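Local coordinates for protein 5-carboxyvanillate decarboxylase (Sphingomonas paucimobilis, PDB 4L6D) that probably removes a carboxylate group from 5-carboxyvanillate to give vanillate, as a manganese-binding carboxy-lyase built on the amidohydrolase fold, at residues A[170-175]-A[270-275]; A[204-209]-A[223-228]; A[262-267]-A[285-290]. All coordinates share one frame; numbering follows the deposited sequence. Where two conformers were deposited one is given.

Contact 1 (A[170-175]-A[270-275]). With MN (manganese (II) ion), chain I; VNL (4-hydroxy-3-methoxybenzoate), chain J.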
loop_
_atom_site.group_PDB
_atom_site.type_symbol
_atom_site.label_atom_id
_atom_site.label_comp_id
_atom_site.label_asym_id
_atom_site.label_seq_id
_atom_site.Cartn_x
_atom_site.Cartn_y
_atom_site.Cartn_z
ATOM N N ALA A 170 2.689 18.785 15.903
ATOM C CA ALA A 170 2.683 17.689 14.949
ATOM C C ALA A 170 1.279 17.087 14.854
ATOM O O ALA A 170 0.576 16.987 15.861
ATOM C CB ALA A 170 3.695 16.632 15.357
ATOM N N LEU A 171 0.871 16.711 13.643
ATOM C CA LEU A 171 -0.422 16.059 13.437
ATOM C C LEU A 171 -0.240 14.580 13.144
ATOM O O LEU A 171 0.353 14.205 12.132
ATOM C CB LEU A 171 -1.171 16.715 12.278
ATOM C CG LEU A 171 -2.475 16.018 11.871
ATOM C CD1 LEU A 171 -3.541 16.136 12.967
ATOM C CD2 LEU A 171 -2.996 16.607 10.571
ATOM N N TYR A 172 -0.752 13.738 14.037
ATOM C CA TYR A 172 -0.774 12.301 13.808
ATOM C C TYR A 172 -1.990 12.010 12.946
ATOM O O TYR A 172 -3.119 12.255 13.370
ATOM C CB TYR A 172 -0.889 11.576 15.154
ATOM C CG TYR A 172 -0.364 10.152 15.181
ATOM C CD1 TYR A 172 -0.831 9.192 14.288
ATOM C CD2 TYR A 172 0.591 9.768 16.122
ATOM C CE1 TYR A 172 -0.365 7.887 14.330
ATOM C CE2 TYR A 172 1.069 8.474 16.176
ATOM C CZ TYR A 172 0.596 7.542 15.270
ATOM O OH TYR A 172 1.083 6.264 15.336
ATOM N N ILE A 173 -1.771 11.543 11.720
ATOM C CA ILE A 173 -2.896 11.112 10.893
ATOM C C ILE A 173 -3.069 9.619 11.081
ATOM O O ILE A 173 -2.400 8.805 10.430
ATOM C CB ILE A 173 -2.745 11.489 9.401
ATOM C CG1 ILE A 173 -2.600 13.008 9.253
ATOM C CG2 ILE A 173 -3.975 11.024 8.634
ATOM C CD1 ILE A 173 -2.382 13.474 7.809
ATOM N N HIS A 174 -3.964 9.286 12.008
ATOM C CA HIS A 174 -4.303 7.913 12.363
ATOM C C HIS A 174 -5.250 7.364 11.299
ATOM O O HIS A 174 -5.912 8.128 10.613
ATOM C CB HIS A 174 -4.992 7.960 13.730
ATOM C CG HIS A 174 -5.266 6.617 14.328
ATOM N ND1 HIS A 174 -6.379 5.868 14.007
ATOM C CD2 HIS A 174 -4.567 5.888 15.227
ATOM C CE1 HIS A 174 -6.354 4.737 14.686
ATOM N NE2 HIS A 174 -5.265 4.722 15.433
ATOM N N PRO A 175 -5.326 6.035 11.141
ATOM C CA PRO A 175 -6.312 5.527 10.176
ATOM C C PRO A 175 -7.781 5.683 10.595
ATOM O O PRO A 175 -8.131 5.940 11.747
ATOM C CB PRO A 175 -5.973 4.027 10.074
ATOM C CG PRO A 175 -4.544 3.933 10.543
ATOM C CD PRO A 175 -4.390 4.988 11.587
ATOM N N THR A 270 5.637 5.889 13.184
ATOM C CA THR A 270 5.692 5.034 14.367
ATOM C C THR A 270 5.570 3.574 13.990
ATOM O O THR A 270 5.151 3.240 12.879
ATOM C CB THR A 270 4.631 5.367 15.438
ATOM O OG1 THR A 270 3.425 4.641 15.163
ATOM C CG2 THR A 270 4.346 6.875 15.513
ATOM N N THR A 271 5.924 2.714 14.940
ATOM C CA THR A 271 5.936 1.269 14.728
ATOM C C THR A 271 4.647 0.574 15.161
ATOM O O THR A 271 4.630 -0.647 15.247
ATOM C CB THR A 271 7.096 0.617 15.507
ATOM O OG1 THR A 271 6.870 0.778 16.910
ATOM C CG2 THR A 271 8.439 1.279 15.140
ATOM N N SER A 272 3.588 1.332 15.452
ATOM C CA SER A 272 2.336 0.711 15.908
ATOM C C SER A 272 1.914 -0.428 14.992
ATOM O O SER A 272 1.855 -0.272 13.775
ATOM C CB SER A 272 1.212 1.743 15.970
ATOM O OG SER A 272 1.121 2.443 14.743
ATOM N N GLY A 273 1.634 -1.590 15.566
ATOM C CA GLY A 273 1.130 -2.697 14.767
ATOM C C GLY A 273 2.085 -3.325 13.774
ATOM O O GLY A 273 1.664 -4.158 12.973
ATOM N N VAL A 274 3.359 -2.939 13.817
ATOM C CA VAL A 274 4.374 -3.501 12.923
ATOM C C VAL A 274 5.609 -3.838 13.746
ATOM O O VAL A 274 6.627 -3.133 13.721
ATOM C CB VAL A 274 4.726 -2.556 11.753
ATOM C CG1 VAL A 274 5.723 -3.222 10.791
ATOM C CG2 VAL A 274 3.447 -2.152 11.014
ATOM N N GLU A 275 5.497 -4.921 14.505
ATOM C CA GLU A 275 6.562 -5.353 15.403
ATOM C C GLU A 275 7.530 -6.256 14.649
ATOM O O GLU A 275 7.692 -7.434 14.955
ATOM C CB GLU A 275 5.934 -6.024 16.634
ATOM C CG GLU A 275 5.035 -5.019 17.368
ATOM C CD GLU A 275 4.145 -5.624 18.452
ATOM O OE1 GLU A 275 4.375 -6.778 18.875
ATOM O OE2 GLU A 275 3.204 -4.905 18.882
HETATM MN MN MN I . -4.459 2.990 16.522
HETATM C C1 VNL J . -8.386 -1.313 15.675
HETATM C CO1 VNL J . -6.987 -1.347 15.758
HETATM C CO2 VNL J . -9.093 -0.097 15.764
HETATM C CM1 VNL J . -6.260 -0.156 15.941
HETATM C CM2 VNL J . -8.391 1.094 15.932
HETATM O OM VNL J . -8.991 2.324 16.028
HETATM C CZ VNL J . -6.929 1.064 16.031
HETATM C CC VNL J . -9.146 -2.603 15.519
HETATM C CV VNL J . -10.423 2.442 15.928
HETATM O O1 VNL J . -8.582 -3.710 15.734
HETATM O O2 VNL J . -10.367 -2.545 15.237
HETATM O O3 VNL J . -6.345 2.198 16.523
HETATM O O HOH W 1 -4.531 4.074 18.427
#
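Y172 and T270 meet through their hydroxyls, their side chains approaching from opposite directions. T270 OG1 donates a hydrogen bond to Y172 OH over 2.9 Å. The phenol oxygen is also hydrogen-bonded to E8 OE1, to which S272 OG is bonded as well, while the other oxygen of that carboxylate, OE2, ligates the manganese. Two second-shell hydroxyls thus position a first-shell ligand, and a tyrosine suits the place because it carries a polar tip on a long, rigid ring. With CG anti to the backbone N (chi1 -156°), that ring is sent across toward T270. A phenylalanine here would probably leave T270 OG1 without its acceptor and E8 OE1 with one bond fewer, the carboxylate then being less firmly held.

The apolar part of the contact is small: T270 CG2 lies obliquely to the phenol, 3.7 Å from Y172 CE2. Threonine serves both needs, its hydroxyl binding the tyrosine oxygen and its methyl packing against the phenol.

Metal bonding belongs to the same strand. H174 NE2 holds the manganese at 2.2 Å, and the phenolic O3 of the bound vanillate reaches the metal at 2.0 Å; E8, D297 and a water complete the site. On the far side of the imidazole, H174 ND1 donates to a lone pair of P175 O at 2.9 Å, which helps fix the ring's rotation, and P175 CD packs over one face.

After T270 a type II turn runs from T271 to V274, with G273 taking the positive phi that favours glycine. In the parallel barrel, strand 171-174 lies between strands 140-144 and 223-225; the second segment starts at T270, the last residue of strand 267-270, one strand further on, and leads toward helix 277-287.

Contact 2 (A[204-209]-A[223-228])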
loop_
_atom_site.group_PDB
_atom_site.type_symbol
_atom_site.label_atom_id
_atom_site.label_comp_id
_atom_site.label_asym_id
_atom_site.label_seq_id
_atom_site.Cartn_x
_atom_site.Cartn_y
_atom_site.Cartn_z
ATOM N N THR A 204 -2.973 6.547 1.146
ATOM C CA THR A 204 -3.465 7.270 -0.030
ATOM C C THR A 204 -3.736 8.741 0.291
ATOM O O THR A 204 -3.415 9.617 -0.502
ATOM C CB THR A 204 -4.688 6.576 -0.642
ATOM O OG1 THR A 204 -4.312 5.257 -1.073
ATOM C CG2 THR A 204 -5.224 7.354 -1.835
ATOM N N ASN A 205 -4.312 8.999 1.459
ATOM C CA ASN A 205 -4.504 10.360 1.941
ATOM C C ASN A 205 -3.159 11.096 1.935
ATOM O O ASN A 205 -3.009 12.160 1.318
ATOM C CB ASN A 205 -5.100 10.305 3.355
ATOM C CG ASN A 205 -5.750 11.619 3.789
ATOM O OD1 ASN A 205 -5.547 12.667 3.183
ATOM N ND2 ASN A 205 -6.554 11.547 4.854
ATOM N N ALA A 206 -2.155 10.502 2.575
ATOM C CA ALA A 206 -0.856 11.153 2.665
ATOM C C ALA A 206 -0.183 11.375 1.309
ATOM O O ALA A 206 0.459 12.415 1.088
ATOM C CB ALA A 206 0.066 10.377 3.606
ATOM N N VAL A 207 -0.298 10.399 0.410
ATOM C CA VAL A 207 0.282 10.571 -0.918
ATOM C C VAL A 207 -0.401 11.723 -1.671
ATOM O O VAL A 207 0.268 12.518 -2.332
ATOM C CB VAL A 207 0.240 9.253 -1.719
ATOM C CG1 VAL A 207 0.607 9.483 -3.183
ATOM C CG2 VAL A 207 1.185 8.246 -1.084
ATOM N N ARG A 208 -1.724 11.834 -1.551
ATOM C CA ARG A 208 -2.442 12.951 -2.157
ATOM C C ARG A 208 -1.936 14.270 -1.577
ATOM O O ARG A 208 -1.748 15.243 -2.303
ATOM C CB ARG A 208 -3.958 12.847 -1.935
ATOM C CG ARG A 208 -4.629 11.679 -2.653
ATOM C CD ARG A 208 -6.141 11.650 -2.343
ATOM N NE ARG A 208 -6.799 12.830 -2.907
ATOM C CZ ARG A 208 -7.422 12.857 -4.080
ATOM N NH1 ARG A 208 -7.550 11.750 -4.802
ATOM N NH2 ARG A 208 -7.937 13.992 -4.528
ATOM N N MET A 209 -1.705 14.292 -0.266
ATOM C CA MET A 209 -1.199 15.511 0.376
ATOM C C MET A 209 0.139 15.920 -0.218
ATOM O O MET A 209 0.338 17.075 -0.601
ATOM C CB MET A 209 -1.058 15.317 1.890
ATOM C CG MET A 209 -2.397 15.198 2.625
ATOM S SD MET A 209 -2.234 14.579 4.313
ATOM C CE MET A 209 -1.601 16.017 5.174
ATOM N N ILE A 223 3.826 15.860 10.130
ATOM C CA ILE A 223 2.815 14.808 10.062
ATOM C C ILE A 223 3.423 13.513 10.584
ATOM O O ILE A 223 4.577 13.193 10.284
ATOM C CB ILE A 223 2.350 14.586 8.603
ATOM C CG1 ILE A 223 1.901 15.904 7.955
ATOM C CG2 ILE A 223 1.259 13.497 8.531
ATOM C CD1 ILE A 223 0.703 16.562 8.612
ATOM N N VAL A 224 2.657 12.768 11.376
ATOM C CA VAL A 224 3.129 11.489 11.882
ATOM C C VAL A 224 2.189 10.381 11.394
ATOM O O VAL A 224 0.962 10.528 11.440
ATOM C CB VAL A 224 3.226 11.506 13.418
ATOM C CG1 VAL A 224 3.521 10.104 13.956
ATOM C CG2 VAL A 224 4.319 12.500 13.881
ATOM N N LEU A 225 2.776 9.301 10.881
ATOM C CA LEU A 225 2.010 8.142 10.425
ATOM C C LEU A 225 2.411 6.876 11.171
ATOM O O LEU A 225 3.601 6.547 11.262
ATOM C CB LEU A 225 2.234 7.919 8.929
ATOM C CG LEU A 225 1.755 9.018 7.985
ATOM C CD1 LEU A 225 2.144 8.625 6.561
ATOM C CD2 LEU A 225 0.250 9.202 8.072
ATOM N N GLY A 226 1.416 6.162 11.687
ATOM C CA GLY A 226 1.649 4.907 12.373
ATOM C C GLY A 226 1.842 3.738 11.419
ATOM O O GLY A 226 1.945 3.920 10.202
ATOM N N HIS A 227 1.922 2.538 11.985
ATOM C CA HIS A 227 1.980 1.310 11.186
ATOM C C HIS A 227 3.115 1.356 10.186
ATOM O O HIS A 227 2.940 1.085 8.990
ATOM C CB HIS A 227 0.600 1.059 10.569
ATOM C CG HIS A 227 -0.483 1.349 11.552
ATOM N ND1 HIS A 227 -1.296 2.458 11.457
ATOM C CD2 HIS A 227 -0.772 0.769 12.745
ATOM C CE1 HIS A 227 -2.069 2.523 12.528
ATOM N NE2 HIS A 227 -1.774 1.507 13.321
ATOM N N MET A 228 4.283 1.699 10.729
ATOM C CA MET A 228 5.525 1.840 9.973
ATOM C C MET A 228 5.330 2.752 8.766
ATOM O O MET A 228 5.762 2.455 7.654
ATOM C CB MET A 228 6.089 0.461 9.586
ATOM C CG MET A 228 7.623 0.418 9.517
ATOM S SD MET A 228 8.484 0.803 11.072
ATOM C CE MET A 228 8.253 -0.737 11.948
#
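In the beta-alpha-beta part of the barrel that runs from strand 171-174 through helix 197-211 to strand 223-225, A206 and M209 on the helix meet L225 and I223 on the returning strand. The helix packs against the outside of the sheet, the usual place for helices in a TIM barrel. Three residues apart, A206 and M209 share one helical face; I223 and L225, two apart on an extended strand, share the strand face that looks at it, while V224 between them turns to the other side, beside Y172 and T270.

Two apolar touches join the layers. A206 CB meets the methyl CD1 of L225 at 4.0 Å. A206 and L225 are where the two segments come nearest, their CA atoms 8.8 Å apart, and the small alanine methyl fits facing the leucine branch, which covers rather less than half of that distance. M209 reaches further from the helix: its terminal methyl CE meets I223 CD1 tip to tip at 4.2 Å. A bend about the CG-SD bond (chi3 76°) turns the methyl toward the strand. I173 and F215 touch both M209 and I223, enclosing this end of the layer.

The polar side chains of the helix look elsewhere. R208 forms salt bridges with D153 and with D188 of the second subunit, and T204 is hydrogen-bonded to W196 of that subunit. One helix therefore serves the barrel on one face and the dimer on another.

No hydrogen bond or charge pair crosses between the two segments, and all four touching residues are buried. Their direct association therefore probably rests on dispersion and the exclusion of water, without directional bonds; neighbours such as I173 and F215 share in the packing.

Contact 3 (A[262-267]-A[285-290]). With VNL (4-hydroxy-3-methoxybenzoate), chain L.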
loop_
_atom_site.group_PDB
_atom_site.type_symbol
_atom_site.label_atom_id
_atom_site.label_comp_id
_atom_site.label_asym_id
_atom_site.label_seq_id
_atom_site.Cartn_x
_atom_site.Cartn_y
_atom_site.Cartn_z
ATOM N N TYR A 262 9.839 15.374 0.725
ATOM C CA TYR A 262 8.746 15.765 1.618
ATOM C C TYR A 262 8.549 14.737 2.708
ATOM O O TYR A 262 8.308 15.093 3.864
ATOM C CB TYR A 262 7.424 15.952 0.869
ATOM C CG TYR A 262 7.497 17.098 -0.094
ATOM C CD1 TYR A 262 7.570 18.409 0.370
ATOM C CD2 TYR A 262 7.555 16.874 -1.463
ATOM C CE1 TYR A 262 7.668 19.465 -0.502
ATOM C CE2 TYR A 262 7.658 17.929 -2.350
ATOM C CZ TYR A 262 7.719 19.227 -1.865
ATOM O OH TYR A 262 7.840 20.290 -2.733
ATOM N N PHE A 263 8.617 13.453 2.359
ATOM C CA PHE A 263 8.347 12.457 3.376
ATOM C C PHE A 263 9.396 12.547 4.486
ATOM O O PHE A 263 9.055 12.520 5.662
ATOM C CB PHE A 263 8.253 11.035 2.803
ATOM C CG PHE A 263 7.609 10.079 3.758
ATOM C CD1 PHE A 263 6.229 10.048 3.891
ATOM C CD2 PHE A 263 8.374 9.292 4.595
ATOM C CE1 PHE A 263 5.617 9.205 4.800
ATOM C CE2 PHE A 263 7.769 8.438 5.517
ATOM C CZ PHE A 263 6.385 8.394 5.617
ATOM N N ARG A 264 10.664 12.717 4.125
ATOM C CA ARG A 264 11.693 12.796 5.156
ATOM C C ARG A 264 11.680 14.143 5.889
ATOM O O ARG A 264 11.971 14.192 7.087
ATOM C CB ARG A 264 13.087 12.526 4.573
ATOM C CG ARG A 264 13.286 11.099 4.060
ATOM C CD ARG A 264 14.733 10.864 3.597
ATOM N NE ARG A 264 14.799 9.767 2.631
ATOM C CZ ARG A 264 14.670 9.914 1.317
ATOM N NH1 ARG A 264 14.496 11.118 0.787
ATOM N NH2 ARG A 264 14.739 8.855 0.519
ATOM N N ARG A 265 11.342 15.231 5.192
ATOM C CA ARG A 265 11.359 16.559 5.813
ATOM C C ARG A 265 10.158 16.771 6.718
ATOM O O ARG A 265 10.293 17.280 7.840
ATOM C CB ARG A 265 11.382 17.664 4.747
ATOM C CG ARG A 265 11.603 19.066 5.312
ATOM C CD ARG A 265 11.498 20.156 4.235
ATOM N NE ARG A 265 10.118 20.282 3.771
ATOM C CZ ARG A 265 9.672 21.206 2.929
ATOM N NH1 ARG A 265 10.491 22.122 2.431
ATOM N NH2 ARG A 265 8.383 21.217 2.601
ATOM N N ASN A 266 8.982 16.400 6.217
ATOM C CA ASN A 266 7.711 16.737 6.868
ATOM C C ASN A 266 7.032 15.623 7.646
ATOM O O ASN A 266 6.069 15.889 8.377
ATOM C CB ASN A 266 6.730 17.294 5.837
ATOM C CG ASN A 266 7.175 18.631 5.279
ATOM O OD1 ASN A 266 7.761 18.714 4.190
ATOM N ND2 ASN A 266 6.910 19.699 6.032
ATOM N N PHE A 267 7.504 14.388 7.493
ATOM C CA PHE A 267 6.869 13.267 8.186
ATOM C C PHE A 267 7.815 12.568 9.146
ATOM O O PHE A 267 9.034 12.590 8.971
ATOM C CB PHE A 267 6.371 12.202 7.196
ATOM C CG PHE A 267 5.215 12.638 6.336
ATOM C CD1 PHE A 267 5.386 13.576 5.343
ATOM C CD2 PHE A 267 3.979 12.038 6.481
ATOM C CE1 PHE A 267 4.319 13.954 4.525
ATOM C CE2 PHE A 267 2.907 12.399 5.666
ATOM C CZ PHE A 267 3.080 13.362 4.693
ATOM N N GLU A 285 16.947 3.024 8.057
ATOM C CA GLU A 285 17.896 3.224 6.966
ATOM C C GLU A 285 17.465 4.266 5.933
ATOM O O GLU A 285 18.298 5.056 5.462
ATOM C CB GLU A 285 18.204 1.900 6.256
ATOM C CG GLU A 285 19.190 2.077 5.115
ATOM C CD GLU A 285 19.489 0.799 4.360
ATOM O OE1 GLU A 285 19.055 -0.284 4.800
ATOM O OE2 GLU A 285 20.167 0.889 3.314
ATOM N N VAL A 286 16.186 4.258 5.557
ATOM C CA VAL A 286 15.710 5.165 4.515
ATOM C C VAL A 286 15.183 6.501 5.041
ATOM O O VAL A 286 15.164 7.479 4.297
ATOM C CB VAL A 286 14.671 4.511 3.567
ATOM C CG1 VAL A 286 15.241 3.235 2.959
ATOM C CG2 VAL A 286 13.353 4.238 4.288
ATOM N N LEU A 287 14.746 6.546 6.299
ATOM C CA LEU A 287 14.225 7.793 6.871
ATOM C C LEU A 287 15.184 8.499 7.810
ATOM O O LEU A 287 15.059 9.712 8.034
ATOM C CB LEU A 287 12.922 7.547 7.636
ATOM C CG LEU A 287 11.810 6.802 6.905
ATOM C CD1 LEU A 287 10.632 6.625 7.853
ATOM C CD2 LEU A 287 11.370 7.538 5.626
ATOM N N GLY A 288 16.137 7.756 8.361
ATOM C CA GLY A 288 16.990 8.288 9.406
ATOM C C GLY A 288 16.426 7.909 10.764
ATOM O O GLY A 288 15.208 7.837 10.933
ATOM N N PRO A 289 17.308 7.652 11.741
ATOM C CA PRO A 289 16.855 7.231 13.072
ATOM C C PRO A 289 16.021 8.287 13.814
ATOM O O PRO A 289 15.271 7.908 14.704
ATOM C CB PRO A 289 18.165 6.935 13.808
ATOM C CG PRO A 289 19.211 7.764 13.077
ATOM C CD PRO A 289 18.775 7.701 11.640
ATOM N N GLU A 290 16.132 9.565 13.456
ATOM C CA GLU A 290 15.336 10.612 14.103
ATOM C C GLU A 290 13.862 10.572 13.706
ATOM O O GLU A 290 13.046 11.222 14.344
ATOM C CB GLU A 290 15.905 11.995 13.783
ATOM C CG GLU A 290 17.234 12.285 14.424
ATOM C CD GLU A 290 17.888 13.511 13.817
ATOM O OE1 GLU A 290 18.277 13.451 12.628
ATOM O OE2 GLU A 290 17.995 14.536 14.522
HETATM C C1 VNL L . 15.647 6.020 -2.435
HETATM C CO1 VNL L . 14.337 6.531 -2.372
HETATM C CO2 VNL L . 16.638 6.610 -3.249
HETATM C CM1 VNL L . 13.974 7.656 -3.133
HETATM C CM2 VNL L . 16.304 7.725 -4.018
HETATM O OM VNL L . 17.178 8.383 -4.846
HETATM C CZ VNL L . 14.932 8.259 -3.959
HETATM C CC VNL L . 16.007 4.821 -1.609
HETATM C CV VNL L . 18.547 7.957 -4.952
HETATM O O1 VNL L . 15.529 4.684 -0.446
HETATM O O2 VNL L . 16.793 3.988 -2.128
HETATM O O3 VNL L . 14.649 9.292 -4.823
HETATM O O HOH W 2 16.204 6.605 1.191
#
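The carbonyl oxygen of V286 is gripped by R264 NE at 2.9 Å, with an N-H...O angle of 157°. The oxygen lies in the guanidinium plane, and the donor sits nearly on the C=O axis (173°). A water adds a weak bond to the same oxygen at 3.4 Å. That water also accepts from R264 NH2 at 2.8 Å and donates to carboxylate oxygen O1 of a bound vanillate at 2.6 Å, linking arginine, helix end and ligand. Arginine fits because its nitrogens can be divided: NE serves the carbonyl, NH2 the water and NH1 the hydroxyl of S260. Its chain is extended from CG to NE, carrying the charge from its own helix to the neighbouring one. V286 lines the same pocket, its methyl CG1 beside the vanillate carboxylate.

Helices 259-266 and 277-287 follow each other around the outside of the barrel, with strand 267-270 between them in sequence. Beside the polar bridge, L287 CD2 meets the edge of the F263 ring, in its plane, 3.6 Å from CD2 of the phenylalanine. The same leucine methyl, CD2, lies 4.3 Å from R264 CG. A chi1 of -164°, which turns F263 CG away from its own backbone N, brings the ring edge to L287, while F267 CB packs over the centre of one ring face and I232 also touches the phenylalanine. G288 follows the end of its helix with a positive phi, where a side chain would be jammed against the preceding carbonyl oxygen.

Strand 223-225 connects the three contacts. On one side V224 N probably donates a hydrogen bond to L171 O of contact 1 (2.8 Å); on the other, I223 N probably bonds N266 O of contact 3 at 2.8 Å. L225 CD1 carries the apolar layer of contact 2 on to contact 3, lying 3.9 Å from F263 CE1. Contact 1, at the metal, has its centre about 9 Å from that of contact 2 and 14 Å from that of contact 3. The L225 side chain is about 11 Å from manganese, so contact 2 sits behind the active site. The vanillate at contact 3 is a separate copy from the metal-bound one.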